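PDB 5M2P: Ycf54-like protein from Synechocystis sp. PCC 6803, which is a component of the Mg-protoporphyrin IX monomethyl ester cyclase system and probably takes part in forming protochlorophyllide, a precursor of chlorophyll. Local coordinates for residues Gln14-Glu19 / Leu84-Val89; Asp42-Ile47 / Ala70-Asn75; Gln48-Asn53 / Pro104-Asp109. One frame throughout, in Å; residues are numbered along the deposited sequence. Where two conformers were deposited one is given.

Contact 1: Gln14-Glu19 / Leu84-Val89; sequences QKFLLE and LRLEYV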
loop_
_atom_site.group_PDB
_atom_site.type_symbol
_atom_site.label_atom_id
_atom_site.label_comp_id
_atom_site.label_asym_id
_atom_site.label_seq_id
_atom_site.Cartn_x
_atom_site.Cartn_y
_atom_site.Cartn_z
ATOM N N GLN A 14 -6.656 7.956 -5.768
ATOM C CA GLN A 14 -5.961 9.171 -5.361
ATOM C C GLN A 14 -6.938 10.206 -4.799
ATOM O O GLN A 14 -6.655 10.845 -3.815
ATOM C CB GLN A 14 -5.125 9.701 -6.529
ATOM C CG GLN A 14 -3.978 8.717 -6.829
ATOM C CD GLN A 14 -3.154 9.122 -8.023
ATOM O OE1 GLN A 14 -3.092 10.308 -8.376
ATOM N NE2 GLN A 14 -2.533 8.145 -8.648
ATOM N N LYS A 15 -8.103 10.322 -5.443
ATOM C CA LYS A 15 -9.162 11.214 -5.004
ATOM C C LYS A 15 -9.594 10.955 -3.545
ATOM O O LYS A 15 -9.689 11.855 -2.712
ATOM C CB LYS A 15 -10.347 11.040 -5.971
ATOM C CG LYS A 15 -11.567 11.911 -5.743
ATOM C CD LYS A 15 -12.673 11.560 -6.745
ATOM C CE LYS A 15 -13.879 12.497 -6.634
ATOM N NZ LYS A 15 -14.736 12.467 -7.850
ATOM N N PHE A 16 -9.818 9.683 -3.225
ATOM C CA PHE A 16 -10.239 9.304 -1.887
ATOM C C PHE A 16 -9.184 9.587 -0.861
ATOM O O PHE A 16 -9.453 10.163 0.208
ATOM C CB PHE A 16 -10.641 7.827 -1.861
ATOM C CG PHE A 16 -10.877 7.283 -0.472
ATOM C CD1 PHE A 16 -12.041 7.539 0.182
ATOM C CD2 PHE A 16 -9.938 6.521 0.165
ATOM C CE1 PHE A 16 -12.266 7.047 1.440
ATOM C CE2 PHE A 16 -10.172 6.007 1.428
ATOM C CZ PHE A 16 -11.315 6.319 2.070
ATOM N N LEU A 17 -7.953 9.157 -1.147
ATOM C CA LEU A 17 -6.934 9.318 -0.145
ATOM C C LEU A 17 -6.657 10.820 0.158
ATOM O O LEU A 17 -6.301 11.192 1.269
ATOM C CB LEU A 17 -5.698 8.556 -0.568
ATOM C CG LEU A 17 -4.829 8.132 0.573
ATOM C CD1 LEU A 17 -5.574 7.199 1.502
ATOM C CD2 LEU A 17 -3.602 7.483 -0.001
ATOM N N LEU A 18 -6.893 11.691 -0.829
ATOM C CA LEU A 18 -6.786 13.139 -0.608
ATOM C C LEU A 18 -7.854 13.725 0.336
ATOM O O LEU A 18 -7.678 14.788 0.901
ATOM C CB LEU A 18 -6.819 13.873 -1.951
ATOM C CG LEU A 18 -5.526 13.772 -2.745
ATOM C CD1 LEU A 18 -5.802 14.011 -4.222
ATOM C CD2 LEU A 18 -4.511 14.762 -2.185
ATOM N N GLU A 19 -8.933 12.968 0.541
ATOM C CA GLU A 19 -9.963 13.312 1.523
ATOM C C GLU A 19 -9.708 12.702 2.893
ATOM O O GLU A 19 -10.575 12.755 3.755
ATOM C CB GLU A 19 -11.339 12.849 1.027
ATOM C CG GLU A 19 -11.808 13.468 -0.285
ATOM C CD GLU A 19 -11.720 14.984 -0.289
ATOM O OE1 GLU A 19 -12.422 15.593 0.515
ATOM O OE2 GLU A 19 -10.892 15.553 -1.036
ATOM N N LEU A 84 -9.628 -1.032 8.295
ATOM C CA LEU A 84 -10.681 -0.666 9.237
ATOM C C LEU A 84 -10.775 0.845 9.388
ATOM O O LEU A 84 -11.847 1.369 9.666
ATOM C CB LEU A 84 -10.390 -1.320 10.579
ATOM C CG LEU A 84 -10.515 -2.828 10.597
ATOM C CD1 LEU A 84 -9.949 -3.290 11.915
ATOM C CD2 LEU A 84 -11.950 -3.305 10.415
ATOM N N ARG A 85 -9.654 1.545 9.219
ATOM C CA ARG A 85 -9.608 3.001 9.368
ATOM C C ARG A 85 -10.179 3.694 8.136
ATOM O O ARG A 85 -10.930 4.659 8.254
ATOM C CB ARG A 85 -8.168 3.448 9.643
ATOM C CG ARG A 85 -7.900 4.939 9.573
ATOM C CD ARG A 85 -8.195 5.649 10.879
ATOM N NE ARG A 85 -8.100 7.077 10.636
ATOM C CZ ARG A 85 -7.486 7.938 11.430
ATOM N NH1 ARG A 85 -6.874 7.521 12.520
ATOM N NH2 ARG A 85 -7.460 9.213 11.093
ATOM N N LEU A 86 -9.811 3.211 6.950
ATOM C CA LEU A 86 -10.232 3.847 5.691
ATOM C C LEU A 86 -11.497 3.291 5.087
ATOM O O LEU A 86 -12.269 4.053 4.464
ATOM C CB LEU A 86 -9.140 3.753 4.635
ATOM C CG LEU A 86 -7.887 4.527 4.968
ATOM C CD1 LEU A 86 -6.880 4.339 3.853
ATOM C CD2 LEU A 86 -8.168 6.008 5.180
ATOM N N GLU A 87 -11.688 1.983 5.246
ATOM C CA GLU A 87 -12.814 1.190 4.717
ATOM C C GLU A 87 -12.931 1.110 3.204
ATOM O O GLU A 87 -13.046 0.001 2.655
ATOM C CB GLU A 87 -14.166 1.573 5.341
ATOM C CG GLU A 87 -14.397 0.955 6.714
ATOM C CD GLU A 87 -14.553 -0.557 6.674
ATOM O OE1 GLU A 87 -14.912 -1.108 5.617
ATOM O OE2 GLU A 87 -14.327 -1.223 7.712
ATOM N N TYR A 88 -12.890 2.256 2.526
ATOM C CA TYR A 88 -13.077 2.277 1.066
ATOM C C TYR A 88 -11.729 2.050 0.340
ATOM O O TYR A 88 -11.157 2.946 -0.280
ATOM C CB TYR A 88 -13.793 3.560 0.615
ATOM C CG TYR A 88 -14.224 3.510 -0.828
ATOM C CD1 TYR A 88 -15.122 2.559 -1.262
ATOM C CD2 TYR A 88 -13.702 4.402 -1.775
ATOM C CE1 TYR A 88 -15.534 2.488 -2.577
ATOM C CE2 TYR A 88 -14.100 4.335 -3.103
ATOM C CZ TYR A 88 -15.004 3.371 -3.513
ATOM O OH TYR A 88 -15.409 3.261 -4.829
ATOM N N VAL A 89 -11.238 0.822 0.492
ATOM C CA VAL A 89 -10.005 0.340 -0.083
ATOM C C VAL A 89 -10.179 -1.120 -0.516
ATOM O O VAL A 89 -10.939 -1.872 0.099
ATOM C CB VAL A 89 -8.822 0.441 0.902
ATOM C CG1 VAL A 89 -8.477 1.881 1.169
ATOM C CG2 VAL A 89 -9.118 -0.305 2.181
#
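Phe16 and Tyr88 form an aromatic T-shaped pair. The edge of the Tyr88 ring points at the face of the Phe16 ring, with centroids 5.7 Å apart and planes at 73°. Tyr88 CB adds a CH-pi contact, 4.2 Å from the centroid of the Phe16 ring and 24° off its normal. Phe16 reaches across because its CG is anti to the backbone N (chi1 171°).

Backbone oxygens also meet this ring. Tyr88 O lies over one face, 3.6 Å from Phe16 CE2. Leu86 O sits at the edge, near the ring plane, 3.4 Å from Phe16 CZ. The short helix 14-18 is thus packed against the exit of helix 76-86. There Glu87 has positive phi and Tyr88 centres an inverse gamma turn, just before strand 90-96.

Apolar contacts follow. Leu86 CB is 4.1 Å from Phe16 CE2. Leu17 CD1 meets Leu86 CD1 at 3.9 Å, and Leu86 also packs on Phe23 of helix 21-36. An alanine at Phe16 would probably open a gap beside Leu86 and leave the Tyr88 ring without its aromatic mate. No hydrogen bond joins the two segments.

Contact 2: Asp42-Ile47 / Ala70-Asn75; sequences DFWQVI and AIVSTN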
loop_
_atom_site.group_PDB
_atom_site.type_symbol
_atom_site.label_atom_id
_atom_site.label_comp_id
_atom_site.label_asym_id
_atom_site.label_seq_id
_atom_site.Cartn_x
_atom_site.Cartn_y
_atom_site.Cartn_z
ATOM N N ASP A 42 8.700 -0.318 7.504
ATOM C CA ASP A 42 8.144 -1.514 6.856
ATOM C C ASP A 42 6.762 -1.234 6.278
ATOM O O ASP A 42 5.964 -2.160 6.094
ATOM C CB ASP A 42 8.109 -2.695 7.827
ATOM C CG ASP A 42 7.173 -2.474 8.999
ATOM O OD1 ASP A 42 6.639 -1.359 9.164
ATOM O OD2 ASP A 42 6.968 -3.458 9.752
ATOM N N PHE A 43 6.488 0.029 5.975
ATOM C CA PHE A 43 5.234 0.435 5.357
ATOM C C PHE A 43 5.549 1.628 4.483
ATOM O O PHE A 43 6.427 2.423 4.811
ATOM C CB PHE A 43 4.154 0.797 6.407
ATOM C CG PHE A 43 4.530 1.966 7.267
ATOM C CD1 PHE A 43 5.395 1.819 8.341
ATOM C CD2 PHE A 43 4.074 3.250 6.967
ATOM C CE1 PHE A 43 5.806 2.922 9.085
ATOM C CE2 PHE A 43 4.467 4.334 7.719
ATOM C CZ PHE A 43 5.327 4.169 8.792
ATOM N N TRP A 44 4.807 1.751 3.397
ATOM C CA TRP A 44 5.075 2.716 2.360
ATOM C C TRP A 44 3.774 3.091 1.666
ATOM O O TRP A 44 2.864 2.288 1.549
ATOM C CB TRP A 44 6.046 2.150 1.315
ATOM C CG TRP A 44 7.282 1.496 1.875
ATOM C CD1 TRP A 44 8.487 2.082 2.101
ATOM C CD2 TRP A 44 7.410 0.138 2.291
ATOM N NE1 TRP A 44 9.346 1.175 2.636
ATOM C CE2 TRP A 44 8.719 -0.029 2.755
ATOM C CE3 TRP A 44 6.542 -0.963 2.317
ATOM C CZ2 TRP A 44 9.185 -1.251 3.242
ATOM C CZ3 TRP A 44 7.004 -2.168 2.797
ATOM C CH2 TRP A 44 8.318 -2.302 3.236
ATOM N N GLN A 45 3.732 4.306 1.138
ATOM C CA GLN A 45 2.675 4.729 0.280
ATOM C C GLN A 45 3.239 4.804 -1.128
ATOM O O GLN A 45 4.265 5.469 -1.354
ATOM C CB GLN A 45 2.121 6.074 0.749
ATOM C CG GLN A 45 1.036 6.622 -0.175
ATOM C CD GLN A 45 0.182 7.712 0.482
ATOM O OE1 GLN A 45 -0.442 7.484 1.506
ATOM N NE2 GLN A 45 0.140 8.879 -0.132
ATOM N N VAL A 46 2.595 4.108 -2.056
ATOM C CA VAL A 46 3.076 3.979 -3.432
ATOM C C VAL A 46 2.009 4.527 -4.348
ATOM O O VAL A 46 0.903 4.018 -4.405
ATOM C CB VAL A 46 3.354 2.492 -3.792
ATOM C CG1 VAL A 46 3.881 2.380 -5.223
ATOM C CG2 VAL A 46 4.336 1.863 -2.814
ATOM N N ILE A 47 2.352 5.565 -5.100
ATOM C CA ILE A 47 1.440 6.163 -6.053
ATOM C C ILE A 47 1.426 5.297 -7.319
ATOM O O ILE A 47 2.480 4.873 -7.813
ATOM C CB ILE A 47 1.866 7.601 -6.410
ATOM C CG1 ILE A 47 1.862 8.491 -5.166
ATOM C CG2 ILE A 47 0.936 8.167 -7.467
ATOM C CD1 ILE A 47 2.587 9.811 -5.341
ATOM N N ALA A 70 -1.463 2.927 -3.237
ATOM C CA ALA A 70 -1.502 1.865 -2.241
ATOM C C ALA A 70 -0.756 2.226 -0.982
ATOM O O ALA A 70 0.322 2.826 -1.010
ATOM C CB ALA A 70 -0.906 0.578 -2.822
ATOM N N ILE A 71 -1.282 1.741 0.136
ATOM C CA ILE A 71 -0.509 1.590 1.350
ATOM C C ILE A 71 -0.053 0.137 1.383
ATOM O O ILE A 71 -0.861 -0.782 1.284
ATOM C CB ILE A 71 -1.318 1.944 2.616
ATOM C CG1 ILE A 71 -2.024 3.298 2.473
ATOM C CG2 ILE A 71 -0.409 1.929 3.828
ATOM C CD1 ILE A 71 -1.123 4.454 2.182
ATOM N N VAL A 72 1.254 -0.050 1.456
ATOM C CA VAL A 72 1.894 -1.370 1.376
ATOM C C VAL A 72 2.664 -1.583 2.656
ATOM O O VAL A 72 3.332 -0.682 3.146
ATOM C CB VAL A 72 2.870 -1.403 0.179
ATOM C CG1 VAL A 72 3.570 -2.753 0.060
ATOM C CG2 VAL A 72 2.124 -1.031 -1.085
ATOM N N SER A 73 2.639 -2.804 3.171
ATOM C CA SER A 73 3.466 -3.115 4.329
ATOM C C SER A 73 3.761 -4.587 4.389
ATOM O O SER A 73 2.960 -5.405 3.942
ATOM C CB SER A 73 2.733 -2.728 5.619
ATOM O OG SER A 73 3.519 -2.899 6.771
ATOM N N THR A 74 4.904 -4.947 4.985
ATOM C CA THR A 74 5.187 -6.332 5.337
ATOM C C THR A 74 4.570 -6.719 6.684
ATOM O O THR A 74 4.669 -7.865 7.075
ATOM C CB THR A 74 6.689 -6.607 5.327
ATOM O OG1 THR A 74 7.318 -5.638 6.172
ATOM C CG2 THR A 74 7.235 -6.520 3.898
ATOM N N ASN A 75 3.938 -5.746 7.350
ATOM C CA ASN A 75 3.255 -5.973 8.620
ATOM C C ASN A 75 1.763 -6.128 8.375
ATOM O O ASN A 75 1.068 -5.146 8.128
ATOM C CB ASN A 75 3.528 -4.803 9.568
ATOM C CG ASN A 75 2.847 -4.953 10.916
ATOM O OD1 ASN A 75 1.971 -5.800 11.096
ATOM N ND2 ASN A 75 3.243 -4.127 11.862
HETATM O O HOH W 1 7.215 -6.070 8.841
HETATM O O HOH W 2 3.911 -1.237 9.564
HETATM O O HOH W 3 5.961 -3.148 12.157
#
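Asp42 lies beside the end of strand 68-73, and its side chain runs along the turn Ser73-Asn75. Asp42 CB is 3.5 Å from Thr74 OG1. CG sits between the backbone N and the carbonyl carbon (chi1 65°), which carries OD2 to 3.7 Å from Asn75 CB. Tyr34 OH of helix 21-36 holds OD1 directly by a hydrogen bond. The links from the carboxylate to the turn run through water. Water 2 donates to both OD1 and Ser73 OG. Water 1 joins OD2 to Thr74 OG1, and water 3 joins it to Asn75 ND2.

These residues close one end of an antiparallel pairing between edge strand 43-47 and strand 68-73. Trp44 with Val72 and Val46 with Ala70 are its hydrogen-bonded pairs. Val72 N to Trp44 O is 2.8 Å and nearly straight, at 172°.

Asp42 O takes two donors. Ser73 OG donates at 2.6 Å and Thr74 N at 3.2 Å. Ser73 OG in turn accepts from Asn75 N in an ST turn. Asn75 is the N-cap of helix 76-86. Its OD1 is hydrogen-bonded to Ser77 OG and weakly to Phe78 N. On the face with Trp44, Val46 CG2 meets Val72 CG2 at 4.0 Å, and Trp44 CE3 is 3.3 Å from Val72 O.

Contact 3: Gln48-Asn53 / Pro104-Asp109; sequences QPAFLN and PLASLD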
loop_
_atom_site.group_PDB
_atom_site.type_symbol
_atom_site.label_atom_id
_atom_site.label_comp_id
_atom_site.label_asym_id
_atom_site.label_seq_id
_atom_site.Cartn_x
_atom_site.Cartn_y
_atom_site.Cartn_z
ATOM N N GLN A 48 0.241 5.010 -7.833
ATOM C CA GLN A 48 0.072 4.239 -9.048
ATOM C C GLN A 48 0.976 2.992 -9.063
ATOM O O GLN A 48 1.816 2.809 -9.969
ATOM C CB GLN A 48 0.328 5.104 -10.288
ATOM C CG GLN A 48 -0.472 4.623 -11.486
ATOM C CD GLN A 48 -1.978 4.857 -11.381
ATOM O OE1 GLN A 48 -2.453 5.622 -10.554
ATOM N NE2 GLN A 48 -2.721 4.186 -12.232
ATOM N N PRO A 49 0.766 2.083 -8.105
ATOM C CA PRO A 49 1.728 0.978 -7.971
ATOM C C PRO A 49 1.846 0.044 -9.173
ATOM O O PRO A 49 0.866 -0.432 -9.730
ATOM C CB PRO A 49 1.169 0.177 -6.795
ATOM C CG PRO A 49 -0.280 0.608 -6.694
ATOM C CD PRO A 49 -0.259 2.074 -7.047
ATOM N N ALA A 50 3.092 -0.270 -9.519
ATOM C CA ALA A 50 3.368 -1.227 -10.578
ATOM C C ALA A 50 2.944 -2.646 -10.228
ATOM O O ALA A 50 2.704 -3.470 -11.102
ATOM C CB ALA A 50 4.845 -1.209 -10.887
ATOM N N PHE A 51 2.840 -2.964 -8.939
ATOM C CA PHE A 51 2.425 -4.335 -8.579
ATOM C C PHE A 51 1.060 -4.717 -9.127
ATOM O O PHE A 51 0.771 -5.898 -9.317
ATOM C CB PHE A 51 2.524 -4.622 -7.063
ATOM C CG PHE A 51 1.508 -3.906 -6.179
ATOM C CD1 PHE A 51 0.158 -4.232 -6.207
ATOM C CD2 PHE A 51 1.932 -2.968 -5.236
ATOM C CE1 PHE A 51 -0.752 -3.621 -5.347
ATOM C CE2 PHE A 51 1.015 -2.340 -4.401
ATOM C CZ PHE A 51 -0.308 -2.674 -4.461
ATOM N N LEU A 52 0.224 -3.717 -9.402
ATOM C CA LEU A 52 -1.117 -3.977 -9.863
ATOM C C LEU A 52 -1.160 -4.641 -11.227
ATOM O O LEU A 52 -2.197 -5.186 -11.603
ATOM C CB LEU A 52 -1.909 -2.674 -9.864
ATOM C CG LEU A 52 -3.418 -2.753 -9.767
ATOM C CD1 LEU A 52 -3.890 -3.637 -8.608
ATOM C CD2 LEU A 52 -3.916 -1.326 -9.636
ATOM N N ASN A 53 -0.034 -4.602 -11.970
ATOM C CA ASN A 53 0.037 -5.248 -13.279
ATOM C C ASN A 53 0.360 -6.754 -13.222
ATOM O O ASN A 53 0.355 -7.441 -14.235
ATOM C CB ASN A 53 1.088 -4.569 -14.157
ATOM C CG ASN A 53 0.685 -3.196 -14.613
ATOM O OD1 ASN A 53 -0.500 -2.840 -14.628
ATOM N ND2 ASN A 53 1.687 -2.389 -14.950
ATOM N N PRO A 104 8.426 -4.169 -5.327
ATOM C CA PRO A 104 7.097 -4.015 -4.762
ATOM C C PRO A 104 6.680 -2.550 -4.572
ATOM O O PRO A 104 5.480 -2.272 -4.448
ATOM C CB PRO A 104 7.195 -4.736 -3.395
ATOM C CG PRO A 104 8.641 -4.763 -3.092
ATOM C CD PRO A 104 9.334 -4.866 -4.411
ATOM N N LEU A 105 7.646 -1.640 -4.516
ATOM C CA LEU A 105 7.392 -0.230 -4.265
ATOM C C LEU A 105 7.445 0.655 -5.500
ATOM O O LEU A 105 7.307 1.865 -5.385
ATOM C CB LEU A 105 8.357 0.304 -3.200
ATOM C CG LEU A 105 8.377 -0.545 -1.927
ATOM C CD1 LEU A 105 9.344 0.074 -0.932
ATOM C CD2 LEU A 105 6.993 -0.731 -1.291
ATOM N N ALA A 106 7.591 0.068 -6.682
ATOM C CA ALA A 106 7.701 0.874 -7.904
ATOM C C ALA A 106 6.355 1.492 -8.273
ATOM O O ALA A 106 5.305 0.866 -8.115
ATOM C CB ALA A 106 8.211 0.033 -9.063
ATOM N N SER A 107 6.426 2.718 -8.792
ATOM C CA SER A 107 5.301 3.442 -9.350
ATOM C C SER A 107 5.310 3.314 -10.868
ATOM O O SER A 107 6.385 3.210 -11.495
ATOM C CB SER A 107 5.384 4.908 -8.958
ATOM O OG SER A 107 4.328 5.632 -9.579
ATOM N N LEU A 108 4.122 3.378 -11.462
ATOM C CA LEU A 108 4.018 3.374 -12.919
ATOM C C LEU A 108 4.175 4.753 -13.492
ATOM O O LEU A 108 4.325 4.904 -14.706
ATOM C CB LEU A 108 2.672 2.843 -13.366
ATOM C CG LEU A 108 2.503 1.349 -13.099
ATOM C CD1 LEU A 108 1.076 0.905 -13.335
ATOM C CD2 LEU A 108 3.481 0.514 -13.948
ATOM N N ASP A 109 4.154 5.759 -12.631
ATOM C CA ASP A 109 4.364 7.130 -13.087
ATOM C C ASP A 109 5.844 7.415 -13.337
ATOM O O ASP A 109 6.715 6.669 -12.881
ATOM C CB ASP A 109 3.755 8.102 -12.080
ATOM C CG ASP A 109 2.221 8.047 -12.052
ATOM O OD1 ASP A 109 1.565 7.443 -12.947
ATOM O OD2 ASP A 109 1.669 8.630 -11.107
ATOM O OXT ASP A 109 6.155 8.396 -14.009
HETATM O O HOH W 4 4.371 -1.465 -6.949
#
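A single backbone bridge between Pro49 and Ser107 joins the loop after edge strand 43-47 to the C-terminal tail of the chain. Two hydrogen bonds flank it. Leu108 N donates to Gln48 O at 2.8 Å. Ala50 N donates to Ala106 O at 2.9 Å. This second bond is almost straight at the hydrogen, at 177°. Its donor is nevertheless tilted 33° from the carbonyl plane.

Leu108 carries most of the side-chain packing. Its CG is 3.7 Å from Ala50 CA, and its CD2 is 3.8 Å from Ala50 CB. CD2 also meets Asn53 ND2 tip to tip at 3.6 Å. The polar end of Asn53 has its own partner, as OD1 is hydrogen-bonded to Lys61. Ala50 CB also touches Ala106 CB, at 4.0 Å.

At the tail end, Asp109 OD1 rests 3.8 Å from Gln48 CB. The Gln48 amide turns to Asn68 and Glu66, because the chain bends at chi2 (70°). Ser107 OG, which is itself hydrogen-bonded to Ile47 O, accepts from Asp109 N in an ST turn.

Phe51 has Pro104 O at its ring edge, in plane, 3.7 Å from CD2. Water 4 bonds to Phe51 N, Pro104 O and Ala106 O, so it bridges the 3-10 turn 50-53 and the tail. Ala106 O accepts from both Ala50 N and this water.

The polar grip across the contact is thus made by backbone atoms and one water. It probably depends little on side-chain identity, whereas the exposed Leu108 adds an apolar layer over Ala50.

Contact 2 lies near the centre of the folded chain, about 4 Å from it, and the other two sit at its flanks. Its centre is about 14 Å from that of contact 1 and about 11 Å from that of contact 3. The centres of contacts 1 and 3 are about 18 Å apart. Strand 43-47 runs straight into the loop of contact 3, and Ser107 OG lies 2.7 Å from Ile47 O, a probable hydrogen bond. Leu105 CD2 also packs on Trp44 CE3 at 3.6 Å. Strand 68-73 leads into helix 76-86, whose end forms contact 1. Gln14 NE2 of contact 1 touches Ile47 CG2 at 3.7 Å. It also packs against Gln48 OE1 of contact 3, at 3.2 Å.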